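Local coordinates for protein PKS (Streptomyces sp. CNQ431, PDB 5YDA) that serves as the broadly selective acyltransferase domain of the splenocin polyketide synthase, probably transferring acyl building blocks for chain extension, at residues R78-V83 with G422-L427; D336-A339 with G343-V346; R417-S420 with A426-H429. One frame throughout, in Å; residues are numbered along the deposited sequence.

Contacts 1 and 3 belong to one patch near the C-terminal end of the chain: their centres are 5 Å apart, they share Ala426 and Leu427, and both involve the segment that follows helix 407-420. Contact 1 ties this segment to strand 79-85 through a salt bridge from a buried arginine to an exposed aspartate, whereas contact 3, mostly buried and apolar, packs it on the helix against a tryptophan. Contact 2 lies about 38 Å (centre to centre) from contact 1, on the acyltransferase side of the chain. It is local, joining two successive short helices through a CH-pi contact on an imidazole face and an indole-to-carbonyl hydrogen bond, with its main groups largely buried.

Contact 1 of 3, residues R78-V83 with G422-L427; sequences RHRLTV and GVDAAL
Arg80 reaches from strand 79-85 to the turn that follows helix 407-420 and ends on the carboxylate of Asp424. The two side chains cross at about a right angle, and one oxygen does the touching: Arg80 NH1 donates to Asp424 OD2 at 2.6 Å, with a nearly straight N-H...O angle of 165°. OD2 lies at the edge of the guanidinium, close to its plane, and is met nearly in line with its C-O bond. The carboxylate is nevertheless twisted 36° from the guanidinium, and Arg80 NH2 remains 3.5 Å from the same Asp424 OD2; this is a one-pronged salt bridge rather than a paired, bidentate one. Arg80 turns CG away from its own carbonyl carbon (chi1 -50°) and then runs straight from CG to NE, which carries the charged group to the aspartate. Its NH1 passes 3.7 Å from Gly422 CA, meeting it obliquely.

Several other partners fix the rotation of the guanidinium. NH1 also donates to Trp419 O, NE to Leu77 O and NH2, weakly, to Ala76 O, while the Trp419 indole makes a cation-pi contact. The positive group thus sits at the carbonyl end of helix 407-420, where it would be expected to be electrostatically favourable. Gly422 closes that helix in a Schellman motif with positive phi, and an inverse gamma turn centred on Val423 leads into the 3-10 turn that carries Asp424.

Strand 79-85 pairs antiparallel with strand 32-38 in the small sheet of the CurL-like region, consistent with the linker between ketosynthase and acyltransferase. Helix 407-420 and its trailing segment run beside this sheet, with Leu427 resting on Val33 and Pro35 of strand 32-38.

Contact 2 of 3, residues D336-A339 with G343-V346; sequences DAQA and GHWV
The imidazole of His344 takes Gln338 CB over the centre of one face, 3.6 Å from the ring centroid and only 5° off the ring normal, a well-centred CH-pi contact. Gln338 CG follows close by, 3.7 Å from His344 ND1. The amide at the end of Gln338 is turned nearly parallel to the ring, but its OE1 accepts from Thr335 N, just before the glutamine's own helix. Next to this, His344 CD2 comes to 3.2 Å from Gln338 O.

The neighbouring indole uses its edge. Trp345 NE1 donates to Ala339 O at 3.0 Å, with an N-H...O angle of 163° and the oxygen lying in the ring plane; seen from the carbonyl, the donor stands 40° above the C=O plane. Trp345 CG, anti to its carbonyl carbon, directs the indole back to the last residue of helix 336-339, and one face of the indole is approached near its rim by His344 CD2.

The hydrogen bond and the CH-pi contact join two successive helices after strand 332-333, at the margin of the mixed sheet of the acyltransferase fold. Trp345 continues inward to Tyr325 of strand 325-327, Leu313 of helix 306-313, and Tyr204 and Ala207 of helix 201-210, the helix that begins within the GxSxG pattern of a probable nucleophile elbow.

Contact 3 of 3, residues R417-S420 with A426-H429; sequences RLWS and ALPH
Trp419 and Leu427 lie side by side and point the same way, the leucine running along one face of the indole. At its root, Trp419 CB is 4.2 Å from Leu427 CB. One atom further, Trp419 CG has Leu427 CB at 4.0 Å and Leu427 CD1 slightly beyond. The closest approach of the pair falls at Trp419 CD1, which stands 3.7 Å from Leu427 CB. At the pyrrole nitrogen the partner changes branch: Trp419 NE1 meets Leu427 CD2 at 3.9 Å. That methyl sits above the five-membered ring, 16° off its normal and displaced toward the rim, in a CH-pi contact with 4.1 Å between Leu427 CD2 and the centroid of the Trp419 ring.

Both residues carry CG opposite the backbone nitrogen (chi1 175° for Trp419), which lets the two side chains run alongside. After the Schellman turn that ends helix 407-420 the chain bends back over the helix's last turn, and its last modelled residues leave roughly at a right angle, touching strand 32-38, consistent with the linker that follows the acyltransferase in modular polyketide synthases. Further out, the benzene end of the indole is met by Thr82 of strand 79-85, and Pro35 touches the same ring system.

One residue earlier on both segments, Ala426 CB packs on Leu418 CB at 3.5 Å and lies 3.8 Å from Trp419 N. Beyond Leu427, Pro428 O accepts a hydrogen bond from Arg71 NH2 of helix 63-72.

Contact 1 of 3, residues R78-V83 with G422-L427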
# COMPACT_ATOMS: atom_id res chain seq x y z
N ARG A 78 18.77 -12.01 17.41
CA ARG A 78 17.63 -12.61 16.72
C ARG A 78 16.30 -11.96 17.11
O ARG A 78 15.43 -11.79 16.25
CB ARG A 78 17.57 -14.12 16.99
CG ARG A 78 18.59 -14.96 16.19
CD ARG A 78 18.20 -16.45 16.00
NE ARG A 78 17.25 -16.98 16.98
CZ ARG A 78 16.04 -17.48 16.68
NH1 ARG A 78 15.65 -17.52 15.40
NH2 ARG A 78 15.24 -17.94 17.64
N HIS A 79 16.13 -11.61 18.38
CA HIS A 79 14.89 -11.02 18.87
C HIS A 79 15.05 -9.51 18.91
O HIS A 79 15.92 -8.99 19.61
CB HIS A 79 14.56 -11.56 20.26
CG HIS A 79 14.14 -13.00 20.26
ND1 HIS A 79 12.85 -13.41 20.50
CD2 HIS A 79 14.86 -14.14 20.07
CE1 HIS A 79 12.78 -14.72 20.45
NE2 HIS A 79 13.98 -15.19 20.19
N ARG A 80 14.20 -8.79 18.17
CA ARG A 80 14.39 -7.37 17.94
C ARG A 80 13.12 -6.58 18.23
O ARG A 80 12.01 -7.07 18.03
CB ARG A 80 14.80 -7.08 16.49
CG ARG A 80 15.94 -7.91 16.00
CD ARG A 80 16.34 -7.55 14.57
NE ARG A 80 17.61 -8.19 14.23
CZ ARG A 80 18.17 -8.17 13.03
NH1 ARG A 80 17.59 -7.53 12.01
NH2 ARG A 80 19.34 -8.78 12.84
N LEU A 81 13.31 -5.34 18.70
CA LEU A 81 12.25 -4.34 18.68
C LEU A 81 12.88 -2.96 18.49
O LEU A 81 14.10 -2.79 18.60
CB LEU A 81 11.37 -4.38 19.94
CG LEU A 81 11.91 -4.14 21.35
CD1 LEU A 81 12.23 -2.68 21.64
CD2 LEU A 81 10.89 -4.66 22.36
N THR A 82 12.05 -1.98 18.19
CA THR A 82 12.51 -0.61 18.03
C THR A 82 11.52 0.32 18.70
O THR A 82 10.36 -0.04 18.91
CB THR A 82 12.66 -0.17 16.57
OG1 THR A 82 11.38 -0.18 15.93
CG2 THR A 82 13.64 -1.06 15.81
N VAL A 83 11.99 1.52 19.03
CA VAL A 83 11.15 2.65 19.35
C VAL A 83 11.53 3.79 18.42
O VAL A 83 12.63 3.82 17.86
CB VAL A 83 11.27 3.08 20.83
CG1 VAL A 83 10.85 1.94 21.74
CG2 VAL A 83 12.70 3.52 21.14
N GLY A 422 13.91 -8.47 10.36
CA GLY A 422 15.10 -8.97 9.69
C GLY A 422 15.47 -8.26 8.41
O GLY A 422 16.39 -8.72 7.72
N VAL A 423 14.80 -7.16 8.06
CA VAL A 423 15.16 -6.38 6.86
C VAL A 423 16.17 -5.34 7.33
O VAL A 423 15.82 -4.19 7.64
CB VAL A 423 13.94 -5.77 6.19
CG1 VAL A 423 14.35 -5.11 4.87
CG2 VAL A 423 12.87 -6.82 5.95
N ASP A 424 17.44 -5.73 7.39
CA ASP A 424 18.43 -4.91 8.08
C ASP A 424 18.57 -3.53 7.44
O ASP A 424 18.72 -2.53 8.15
CB ASP A 424 19.78 -5.62 8.11
CG ASP A 424 19.75 -6.91 8.91
OD1 ASP A 424 20.64 -7.75 8.67
OD2 ASP A 424 18.86 -7.11 9.77
N ALA A 425 18.52 -3.46 6.11
CA ALA A 425 18.69 -2.16 5.48
C ALA A 425 17.55 -1.19 5.80
O ALA A 425 17.65 -0.01 5.46
CB ALA A 425 18.80 -2.33 3.96
N ALA A 426 16.48 -1.65 6.45
CA ALA A 426 15.39 -0.74 6.77
C ALA A 426 15.76 0.26 7.86
O ALA A 426 15.16 1.33 7.92
CB ALA A 426 14.14 -1.52 7.17
N LEU A 427 16.74 -0.06 8.71
CA LEU A 427 17.10 0.82 9.82
C LEU A 427 17.77 2.09 9.30
O LEU A 427 18.81 1.99 8.63
CB LEU A 427 18.03 0.09 10.78
CG LEU A 427 18.21 0.70 12.17
CD1 LEU A 427 16.89 0.72 12.93
CD2 LEU A 427 19.28 -0.07 12.95

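Contact 2 of 3, residues D336-A339 with G343-V346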
# COMPACT_ATOMS: atom_id res chain seq x y z
N ASP A 336 6.19 -12.58 -18.63
CA ASP A 336 6.72 -11.56 -19.53
C ASP A 336 5.77 -11.29 -20.68
O ASP A 336 5.57 -10.14 -21.07
CB ASP A 336 8.09 -11.99 -20.08
CG ASP A 336 9.16 -12.00 -19.03
OD1 ASP A 336 8.92 -11.51 -17.90
OD2 ASP A 336 10.27 -12.50 -19.33
N ALA A 337 5.16 -12.35 -21.24
CA ALA A 337 4.22 -12.16 -22.34
C ALA A 337 3.01 -11.34 -21.91
O ALA A 337 2.52 -10.49 -22.67
CB ALA A 337 3.77 -13.51 -22.90
N GLN A 338 2.50 -11.60 -20.71
CA GLN A 338 1.36 -10.84 -20.20
C GLN A 338 1.73 -9.40 -19.93
O GLN A 338 1.04 -8.47 -20.37
CB GLN A 338 0.81 -11.50 -18.93
CG GLN A 338 -0.01 -12.76 -19.15
CD GLN A 338 -0.11 -13.61 -17.90
OE1 GLN A 338 0.55 -13.34 -16.89
NE2 GLN A 338 -0.93 -14.65 -17.96
N ALA A 339 2.84 -9.18 -19.21
CA ALA A 339 3.21 -7.83 -18.82
C ALA A 339 3.35 -6.92 -20.03
O ALA A 339 3.06 -5.72 -19.93
CB ALA A 339 4.52 -7.84 -18.03
N GLY A 343 -3.42 -6.44 -24.81
CA GLY A 343 -4.67 -7.16 -24.60
C GLY A 343 -4.81 -7.68 -23.17
O GLY A 343 -5.91 -7.69 -22.61
N HIS A 344 -3.69 -8.10 -22.57
CA HIS A 344 -3.71 -8.49 -21.16
C HIS A 344 -4.13 -7.32 -20.29
O HIS A 344 -5.02 -7.45 -19.43
CB HIS A 344 -2.33 -9.02 -20.76
CG HIS A 344 -2.13 -9.15 -19.28
ND1 HIS A 344 -2.65 -10.19 -18.54
CD2 HIS A 344 -1.45 -8.37 -18.40
CE1 HIS A 344 -2.31 -10.04 -17.27
NE2 HIS A 344 -1.57 -8.95 -17.16
N TRP A 345 -3.55 -6.14 -20.52
CA TRP A 345 -3.91 -4.98 -19.73
C TRP A 345 -5.36 -4.57 -19.96
O TRP A 345 -6.02 -4.10 -19.02
CB TRP A 345 -2.95 -3.82 -20.01
CG TRP A 345 -1.63 -4.04 -19.32
CD1 TRP A 345 -0.49 -4.55 -19.87
CD2 TRP A 345 -1.34 -3.80 -17.94
NE1 TRP A 345 0.50 -4.62 -18.92
CE2 TRP A 345 0.00 -4.17 -17.73
CE3 TRP A 345 -2.08 -3.29 -16.87
CZ2 TRP A 345 0.62 -4.04 -16.49
CZ3 TRP A 345 -1.47 -3.17 -15.65
CH2 TRP A 345 -0.13 -3.55 -15.46
N VAL A 346 -5.87 -4.76 -21.18
CA VAL A 346 -7.30 -4.57 -21.42
C VAL A 346 -8.11 -5.56 -20.58
O VAL A 346 -9.07 -5.18 -19.90
CB VAL A 346 -7.63 -4.71 -22.92
CG1 VAL A 346 -9.15 -4.70 -23.14
CG2 VAL A 346 -6.98 -3.58 -23.72

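Contact 3 of 3, residues R417-S420 with A426-H429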
# COMPACT_ATOMS: atom_id res chain seq x y z
N ARG A 417 9.97 -1.53 12.33
CA ARG A 417 9.34 -2.84 12.29
C ARG A 417 9.97 -3.72 11.21
O ARG A 417 10.20 -4.92 11.43
CB ARG A 417 7.85 -2.68 12.06
CG ARG A 417 7.06 -3.94 12.21
CD ARG A 417 5.58 -3.60 12.10
NE ARG A 417 4.79 -4.79 11.82
CZ ARG A 417 4.21 -5.51 12.77
NH1 ARG A 417 4.33 -5.11 14.03
NH2 ARG A 417 3.51 -6.60 12.45
N LEU A 418 10.26 -3.14 10.04
CA LEU A 418 10.93 -3.90 9.00
C LEU A 418 12.30 -4.40 9.49
O LEU A 418 12.65 -5.57 9.27
CB LEU A 418 11.06 -3.04 7.74
CG LEU A 418 9.78 -3.01 6.91
CD1 LEU A 418 9.79 -1.87 5.91
CD2 LEU A 418 9.58 -4.35 6.18
N TRP A 419 13.06 -3.55 10.18
CA TRP A 419 14.33 -4.01 10.74
C TRP A 419 14.12 -5.12 11.76
O TRP A 419 14.85 -6.12 11.76
CB TRP A 419 15.09 -2.84 11.38
CG TRP A 419 16.37 -3.29 12.08
CD1 TRP A 419 17.60 -3.47 11.50
CD2 TRP A 419 16.53 -3.63 13.47
NE1 TRP A 419 18.51 -3.89 12.44
CE2 TRP A 419 17.88 -3.99 13.65
CE3 TRP A 419 15.66 -3.65 14.57
CZ2 TRP A 419 18.38 -4.37 14.90
CZ3 TRP A 419 16.17 -4.02 15.80
CH2 TRP A 419 17.51 -4.39 15.96
N SER A 420 13.12 -4.96 12.65
CA SER A 420 12.86 -5.98 13.66
C SER A 420 12.55 -7.34 13.04
O SER A 420 12.85 -8.37 13.64
CB SER A 420 11.71 -5.54 14.56
OG SER A 420 12.13 -4.47 15.41
N ALA A 426 16.48 -1.65 6.45
CA ALA A 426 15.39 -0.74 6.77
C ALA A 426 15.76 0.26 7.86
O ALA A 426 15.16 1.33 7.92
CB ALA A 426 14.14 -1.52 7.17
N LEU A 427 16.74 -0.06 8.71
CA LEU A 427 17.10 0.82 9.82
C LEU A 427 17.77 2.09 9.30
O LEU A 427 18.81 1.99 8.63
CB LEU A 427 18.03 0.09 10.78
CG LEU A 427 18.21 0.70 12.17
CD1 LEU A 427 16.89 0.72 12.93
CD2 LEU A 427 19.28 -0.07 12.95
N PRO A 428 17.23 3.28 9.56
CA PRO A 428 17.79 4.52 8.98
C PRO A 428 19.12 4.94 9.61
O PRO A 428 19.56 4.42 10.64
CB PRO A 428 16.71 5.57 9.26
CG PRO A 428 15.48 4.80 9.64
CD PRO A 428 15.96 3.52 10.26
N HIS A 429 19.74 5.94 8.95
CA HIS A 429 21.06 6.60 9.18
C HIS A 429 22.00 6.27 8.02
O HIS A 429 22.76 5.29 8.07
CB HIS A 429 21.74 6.22 10.49
CG HIS A 429 21.65 7.27 11.55
ND1 HIS A 429 22.21 8.52 11.41
CD2 HIS A 429 21.08 7.25 12.78
CE1 HIS A 429 21.98 9.24 12.50
NE2 HIS A 429 21.30 8.49 13.35